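Local coordinates for amino acid ABC transporter, periplasmic amino acid-binding protein (Brucella ovis, PDB 4Z9N) that probably binds glutathione or a related amino acid derivative in the periplasm and delivers it to an ABC transporter, glutathione being bound here, at residues D[88-93]-D[209-214]; D[108-113]-D[184-189]. One frame throughout, in Å; residues are numbered along the deposited sequence.

How the contacts relate
Contact 1 (88-93 with 209-214) and contact 2 (108-113 with 184-189) lie with their centres about 10 Å apart and meet around the amino group of one glutathione, N1. Contact 1 offers it Asn88 O and Thr90 OG1; contact 2 adds the carboxylate of Asp184. Strands 211-218 and 101-117 are antiparallel neighbours in one sheet, and Glu211 N lies 2.7 Å from Asp110 O, Phe213 N 2.8 Å from Tyr108 O. Side chains bridge the contacts as well: Phe213 CE1 comes to 3.3 Å from Asp184 OD2, and Glu211 CG to 3.1 Å from Asp184 OD1. Along the chain, contact 2 is nested within the loop that contact 1 closes.

Contact 1 (D[88-93]-D[209-214]); sequences NTTWTI and SKEPFG. With GSH (glutathione), chain U.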
loop_
_atom_site.group_PDB
_atom_site.type_symbol
_atom_site.label_atom_id
_atom_site.label_comp_id
_atom_site.label_asym_id
_atom_site.label_seq_id
_atom_site.Cartn_x
_atom_site.Cartn_y
_atom_site.Cartn_z
ATOM N N ASN D 88 5.700 7.709 -13.658
ATOM C CA ASN D 88 6.020 6.292 -13.904
ATOM C C ASN D 88 7.320 5.881 -13.213
ATOM O O ASN D 88 8.167 5.219 -13.802
ATOM C CB ASN D 88 6.074 5.971 -15.443
ATOM C CG ASN D 88 6.979 6.927 -16.268
ATOM O OD1 ASN D 88 6.719 8.134 -16.382
ATOM N ND2 ASN D 88 8.012 6.357 -16.906
ATOM N N THR D 89 7.435 6.271 -11.946
ATOM C CA THR D 89 8.657 6.123 -11.166
ATOM C C THR D 89 8.497 5.039 -10.102
ATOM O O THR D 89 7.654 5.133 -9.205
ATOM C CB THR D 89 9.044 7.456 -10.506
ATOM O OG1 THR D 89 9.514 8.389 -11.500
ATOM C CG2 THR D 89 10.090 7.238 -9.439
ATOM N N THR D 90 9.315 4.000 -10.208
ATOM C CA THR D 90 9.151 2.829 -9.354
ATOM C C THR D 90 9.573 3.087 -7.901
ATOM O O THR D 90 10.642 3.624 -7.633
ATOM C CB THR D 90 9.947 1.644 -9.931
ATOM O OG1 THR D 90 9.447 1.338 -11.239
ATOM C CG2 THR D 90 9.824 0.416 -9.027
ATOM N N TRP D 91 8.693 2.736 -6.970
ATOM C CA TRP D 91 9.020 2.697 -5.541
ATOM C C TRP D 91 9.948 1.517 -5.257
ATOM O O TRP D 91 9.561 0.363 -5.458
ATOM C CB TRP D 91 7.736 2.551 -4.726
ATOM C CG TRP D 91 7.842 2.714 -3.228
ATOM C CD1 TRP D 91 8.968 2.704 -2.433
ATOM C CD2 TRP D 91 6.740 2.917 -2.363
ATOM N NE1 TRP D 91 8.608 2.914 -1.107
ATOM C CE2 TRP D 91 7.239 3.029 -1.050
ATOM C CE3 TRP D 91 5.359 3.015 -2.574
ATOM C CZ2 TRP D 91 6.406 3.244 0.038
ATOM C CZ3 TRP D 91 4.538 3.221 -1.494
ATOM C CH2 TRP D 91 5.062 3.348 -0.204
ATOM N N THR D 92 11.166 1.804 -4.802
ATOM C CA THR D 92 12.121 0.766 -4.402
ATOM C C THR D 92 12.708 1.142 -3.065
ATOM O O THR D 92 12.661 2.313 -2.673
ATOM C CB THR D 92 13.289 0.622 -5.394
ATOM O OG1 THR D 92 14.144 1.778 -5.274
ATOM C CG2 THR D 92 12.762 0.532 -6.840
ATOM N N ILE D 93 13.319 0.186 -2.374
ATOM C CA ILE D 93 13.861 0.535 -1.068
ATOM C C ILE D 93 14.965 1.612 -1.158
ATOM O O ILE D 93 15.008 2.509 -0.325
ATOM C CB ILE D 93 14.366 -0.716 -0.310
ATOM C CG1 ILE D 93 14.739 -0.348 1.128
ATOM C CG2 ILE D 93 15.569 -1.385 -1.003
ATOM C CD1 ILE D 93 15.035 -1.570 1.991
ATOM N N SER D 209 9.997 -8.104 -13.459
ATOM C CA SER D 209 10.200 -7.298 -12.250
ATOM C C SER D 209 8.878 -6.803 -11.713
ATOM O O SER D 209 7.871 -6.836 -12.415
ATOM C CB SER D 209 11.089 -6.097 -12.545
ATOM O OG SER D 209 10.372 -5.163 -13.334
ATOM N N LYS D 210 8.903 -6.338 -10.468
ATOM C CA LYS D 210 7.818 -5.543 -9.912
ATOM C C LYS D 210 8.151 -4.065 -10.083
ATOM O O LYS D 210 9.242 -3.620 -9.700
ATOM C CB LYS D 210 7.612 -5.867 -8.429
ATOM C CG LYS D 210 7.028 -7.253 -8.188
ATOM C CD LYS D 210 6.888 -7.536 -6.691
ATOM C CE LYS D 210 8.246 -7.869 -6.086
ATOM N NZ LYS D 210 8.033 -8.416 -4.681
ATOM N N GLU D 211 7.225 -3.303 -10.663
ATOM C CA GLU D 211 7.448 -1.872 -10.865
ATOM C C GLU D 211 6.234 -1.076 -10.401
ATOM O O GLU D 211 5.403 -0.636 -11.203
ATOM C CB GLU D 211 7.753 -1.547 -12.340
ATOM C CG GLU D 211 8.842 -2.393 -12.964
ATOM C CD GLU D 211 10.269 -1.898 -12.721
ATOM O OE1 GLU D 211 10.483 -0.818 -12.121
ATOM O OE2 GLU D 211 11.198 -2.622 -13.159
ATOM N N PRO D 212 6.100 -0.913 -9.081
ATOM C CA PRO D 212 4.997 -0.095 -8.573
ATOM C C PRO D 212 5.282 1.407 -8.746
ATOM O O PRO D 212 6.230 1.938 -8.154
ATOM C CB PRO D 212 4.913 -0.516 -7.094
ATOM C CG PRO D 212 6.351 -0.929 -6.751
ATOM C CD PRO D 212 6.839 -1.608 -8.014
ATOM N N PHE D 213 4.478 2.083 -9.568
ATOM C CA PHE D 213 4.673 3.520 -9.827
ATOM C C PHE D 213 4.221 4.296 -8.597
ATOM O O PHE D 213 3.075 4.137 -8.165
ATOM C CB PHE D 213 3.869 3.989 -11.048
ATOM C CG PHE D 213 4.319 3.391 -12.358
ATOM C CD1 PHE D 213 5.422 2.543 -12.416
ATOM C CD2 PHE D 213 3.644 3.696 -13.536
ATOM C CE1 PHE D 213 5.836 1.983 -13.635
ATOM C CE2 PHE D 213 4.039 3.141 -14.765
ATOM C CZ PHE D 213 5.158 2.295 -14.810
ATOM N N GLY D 214 5.100 5.127 -8.044
ATOM C CA GLY D 214 4.814 5.800 -6.781
ATOM C C GLY D 214 4.645 7.299 -6.867
ATOM O O GLY D 214 5.261 7.955 -7.689
HETATM N N1 GSH U . 9.731 2.778 -13.799
HETATM C CA1 GSH U . 11.142 2.761 -14.190
HETATM C C1 GSH U . 11.938 3.561 -13.162
HETATM O O11 GSH U . 13.199 3.555 -13.223
HETATM O O12 GSH U . 11.352 4.229 -12.265
HETATM C CB1 GSH U . 11.366 3.400 -15.571
HETATM C CG1 GSH U . 10.878 4.860 -15.531
HETATM C CD1 GSH U . 11.330 5.564 -16.806
HETATM O OE1 GSH U . 11.989 6.558 -16.775
HETATM N N2 GSH U . 10.926 4.998 -18.070
HETATM C CA2 GSH U . 11.379 5.656 -19.281
HETATM C C2 GSH U . 10.836 7.088 -19.401
HETATM O O2 GSH U . 9.895 7.492 -18.796
HETATM C CB2 GSH U . 11.084 4.785 -20.507
HETATM S SG2 GSH U . 9.310 4.693 -20.876
HETATM N N3 GSH U . 11.568 7.982 -20.273
HETATM C CA3 GSH U . 11.129 9.342 -20.435
HETATM C C3 GSH U . 12.322 10.266 -20.188
HETATM O O31 GSH U . 12.222 11.479 -20.511
HETATM O O32 GSH U . 13.385 9.826 -19.652
HETATM O O HOH W 1 5.466 8.034 -10.463
#
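Thr90 and Glu211 meet through a short hydrogen bond, Thr90 OG1 giving its proton to Glu211 OE1 at 2.5 Å on the anti lone pair. With that proton committed, OG1 can accept from the glutathione amino group, N1, at 3.0 Å. Threonine suits the place because its hydroxyl both donates and accepts; its CG2, anti to the backbone N, packs on Pro212 CD. Asn88 O takes a second bond from N1, while Asn88 ND2 reaches glutathione O2 at 2.9 Å and Thr90 N binds the carboxylate oxygen O12 in a nearly straight bond (173°). Phe213 presents one ring face to Asn88, whose CA stands 3.7 Å from the ring centroid in a CH-pi contact, with CB nearest CE2. A flat, apolar ring thus supports the backbone that binds the amino group. Segment 88-93, part of a loop that binds the ligand, is docked on strand 211-218 by a single beta bridge, Thr90 with Phe213, in the two-lobed family 3 solute-binding fold. Gly214 N binds Thr89 O and Trp91 N binds Pro212 O, both at 2.8 Å. A water joins Thr89 N to Gly214 O. Pro212, which has no N-H to give, still supplies its carbonyl, and its CG packs near Trp91 CB. Farther out, Ser209 OG donates to Glu211 OE2 at 2.7 Å and Thr142 is hydrogen-bonded to OE1, so both carboxylate oxygens are held. Asn26 grips Asn88 OD1, Asp96 receives Trp91 NE1, and Lys210 forms a salt bridge to Glu240 of the second subunit.

Contact 2 (D[108-113]-D[184-189]); sequences YYDGQG and DQSSLY. With GSH (glutathione), chain U.
Ser186 OG sits between its own backbone N and carbonyl carbon (chi1 64°), where it meets Asp110 OD2, whose CG is placed by a chi1 of -148°, off the usual staggered values. The hydroxyl donates to OD2 at 2.5 Å, out of the carboxylate plane on the syn side, and Ser186 N donates to the same oxygen at 2.9 Å by the syn lone pair. Serine carries its hydroxyl one carbon from CA, close enough to its own N-H for both to reach one oxygen. Asp110 OD1 turns back to Gly111 N in a weak bond and touches Gln185 CB. Beside this pair, Tyr108 brings CE1 and OH against Ser186 CB. Gly111 O takes Gln185 N at 2.9 Å, nearly in line with its carbonyl. Asp110 and Gly111 therefore receive two N-H groups of the helix's first turn; the axis of segment 185-189 runs at 94° to that of strand 108-110. Gln112 and Asp184 form an antiparallel non-hydrogen-bonded pair where the binding-protein fold passes from sheet to helix. Leu188 CD1 packs on the Gly113 backbone, nearest its carbonyl carbon. Asp184, the N-cap residue, makes no capping bond with its side chain; OD2 instead accepts from glutathione N1 at 2.6 Å, while Ser187 CB lies 3.5 Å from the ligand's sulfur, SG2. The aspartate would supply negative charge opposite the amino group, probably an ammonium. Asp110 OD2 is 5.0 Å from Asp184 OD2, a like-charge proximity that the helix N-terminus and that ammonium would probably ease.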
loop_
_atom_site.group_PDB
_atom_site.type_symbol
_atom_site.label_atom_id
_atom_site.label_comp_id
_atom_site.label_asym_id
_atom_site.label_seq_id
_atom_site.Cartn_x
_atom_site.Cartn_y
_atom_site.Cartn_z
ATOM N N TYR D 108 -0.100 2.968 -10.002
ATOM C CA TYR D 108 -0.144 1.981 -11.070
ATOM C C TYR D 108 0.886 0.896 -10.784
ATOM O O TYR D 108 2.073 1.191 -10.725
ATOM C CB TYR D 108 0.127 2.640 -12.436
ATOM C CG TYR D 108 -0.119 1.704 -13.595
ATOM C CD1 TYR D 108 0.859 0.811 -14.010
ATOM C CD2 TYR D 108 -1.344 1.686 -14.245
ATOM C CE1 TYR D 108 0.630 -0.066 -15.045
ATOM C CE2 TYR D 108 -1.586 0.814 -15.279
ATOM C CZ TYR D 108 -0.594 -0.062 -15.670
ATOM O OH TYR D 108 -0.834 -0.943 -16.691
ATOM N N TYR D 109 0.424 -0.343 -10.581
ATOM C CA TYR D 109 1.333 -1.486 -10.439
ATOM C C TYR D 109 1.723 -1.979 -11.818
ATOM O O TYR D 109 0.864 -2.371 -12.582
ATOM C CB TYR D 109 0.687 -2.632 -9.662
ATOM C CG TYR D 109 0.345 -2.297 -8.226
ATOM C CD1 TYR D 109 -0.861 -1.691 -7.914
ATOM C CD2 TYR D 109 1.228 -2.575 -7.192
ATOM C CE1 TYR D 109 -1.190 -1.377 -6.605
ATOM C CE2 TYR D 109 0.913 -2.265 -5.880
ATOM C CZ TYR D 109 -0.297 -1.661 -5.598
ATOM O OH TYR D 109 -0.624 -1.361 -4.295
ATOM N N ASP D 110 3.021 -1.966 -12.130
ATOM C CA ASP D 110 3.489 -2.441 -13.432
ATOM C C ASP D 110 4.620 -3.464 -13.237
ATOM O O ASP D 110 4.951 -3.839 -12.108
ATOM C CB ASP D 110 3.973 -1.264 -14.284
ATOM C CG ASP D 110 3.742 -1.476 -15.768
ATOM O OD1 ASP D 110 3.394 -2.610 -16.160
ATOM O OD2 ASP D 110 3.897 -0.495 -16.534
ATOM N N GLY D 111 5.176 -3.942 -14.341
ATOM C CA GLY D 111 6.306 -4.855 -14.312
ATOM C C GLY D 111 7.084 -4.662 -15.600
ATOM O O GLY D 111 6.516 -4.192 -16.592
ATOM N N GLN D 112 8.366 -5.013 -15.599
ATOM C CA GLN D 112 9.207 -4.818 -16.790
ATOM C C GLN D 112 8.987 -5.897 -17.843
ATOM O O GLN D 112 8.875 -7.084 -17.513
ATOM C CB GLN D 112 10.680 -4.792 -16.384
ATOM C CG GLN D 112 11.670 -4.659 -17.528
ATOM C CD GLN D 112 13.068 -4.380 -17.016
ATOM O OE1 GLN D 112 13.254 -4.069 -15.837
ATOM N NE2 GLN D 112 14.068 -4.490 -17.896
ATOM N N GLY D 113 8.938 -5.485 -19.112
ATOM C CA GLY D 113 8.782 -6.416 -20.211
ATOM C C GLY D 113 9.676 -6.070 -21.388
ATOM O O GLY D 113 10.509 -5.152 -21.307
ATOM N N ASP D 184 8.900 -0.597 -18.635
ATOM C CA ASP D 184 7.666 -1.048 -17.981
ATOM C C ASP D 184 6.628 -1.399 -19.020
ATOM O O ASP D 184 6.578 -0.777 -20.087
ATOM C CB ASP D 184 7.148 0.033 -17.043
ATOM C CG ASP D 184 8.161 0.382 -15.991
ATOM O OD1 ASP D 184 8.792 -0.568 -15.484
ATOM O OD2 ASP D 184 8.359 1.584 -15.691
ATOM N N GLN D 185 5.799 -2.396 -18.733
ATOM C CA GLN D 185 4.912 -2.883 -19.774
ATOM C C GLN D 185 3.942 -1.799 -20.252
ATOM O O GLN D 185 3.711 -1.660 -21.468
ATOM C CB GLN D 185 4.140 -4.105 -19.285
ATOM C CG GLN D 185 3.182 -4.642 -20.303
ATOM C CD GLN D 185 2.302 -5.719 -19.721
ATOM O OE1 GLN D 185 2.742 -6.846 -19.506
ATOM N NE2 GLN D 185 1.067 -5.358 -19.404
ATOM N N SER D 186 3.404 -1.006 -19.322
ATOM C CA SER D 186 2.457 0.045 -19.718
ATOM C C SER D 186 3.166 1.074 -20.576
ATOM O O SER D 186 2.555 1.695 -21.435
ATOM C CB SER D 186 1.810 0.729 -18.506
ATOM O OG SER D 186 2.776 1.415 -17.716
ATOM N N SER D 187 4.465 1.236 -20.350
ATOM C CA SER D 187 5.239 2.192 -21.128
ATOM C C SER D 187 5.459 1.677 -22.553
ATOM O O SER D 187 5.479 2.461 -23.515
ATOM C CB SER D 187 6.586 2.461 -20.453
ATOM O OG SER D 187 6.403 3.045 -19.169
ATOM N N LEU D 188 5.657 0.364 -22.678
ATOM C CA LEU D 188 5.804 -0.256 -24.000
ATOM C C LEU D 188 4.567 -0.004 -24.864
ATOM O O LEU D 188 4.692 0.240 -26.073
ATOM C CB LEU D 188 6.082 -1.760 -23.867
ATOM C CG LEU D 188 7.475 -2.117 -23.322
ATOM C CD1 LEU D 188 7.575 -3.598 -23.013
ATOM C CD2 LEU D 188 8.527 -1.705 -24.357
ATOM N N TYR D 189 3.377 -0.049 -24.258
ATOM C CA TYR D 189 2.156 0.307 -24.982
ATOM C C TYR D 189 2.237 1.736 -25.521
ATOM O O TYR D 189 1.813 2.012 -26.643
ATOM C CB TYR D 189 0.914 0.175 -24.085
ATOM C CG TYR D 189 0.356 -1.230 -23.936
ATOM C CD1 TYR D 189 0.854 -2.107 -22.974
ATOM C CD2 TYR D 189 -0.688 -1.668 -24.740
ATOM C CE1 TYR D 189 0.326 -3.386 -22.826
ATOM C CE2 TYR D 189 -1.218 -2.939 -24.603
ATOM C CZ TYR D 189 -0.708 -3.795 -23.651
ATOM O OH TYR D 189 -1.243 -5.061 -23.519
HETATM N N1 GSH U . 9.731 2.778 -13.799
HETATM C CA1 GSH U . 11.142 2.761 -14.190
HETATM C C1 GSH U . 11.938 3.561 -13.162
HETATM O O11 GSH U . 13.199 3.555 -13.223
HETATM O O12 GSH U . 11.352 4.229 -12.265
HETATM C CB1 GSH U . 11.366 3.400 -15.571
HETATM C CG1 GSH U . 10.878 4.860 -15.531
HETATM C CD1 GSH U . 11.330 5.564 -16.806
HETATM O OE1 GSH U . 11.989 6.558 -16.775
HETATM N N2 GSH U . 10.926 4.998 -18.070
HETATM C CA2 GSH U . 11.379 5.656 -19.281
HETATM C C2 GSH U . 10.836 7.088 -19.401
HETATM O O2 GSH U . 9.895 7.492 -18.796
HETATM C CB2 GSH U . 11.084 4.785 -20.507
HETATM S SG2 GSH U . 9.310 4.693 -20.876
HETATM N N3 GSH U . 11.568 7.982 -20.273
HETATM C CA3 GSH U . 11.129 9.342 -20.435
HETATM C C3 GSH U . 12.322 10.266 -20.188
HETATM O O31 GSH U . 12.222 11.479 -20.511
HETATM O O32 GSH U . 13.385 9.826 -19.652
HETATM O O HOH W 2 11.328 -1.406 -15.846
#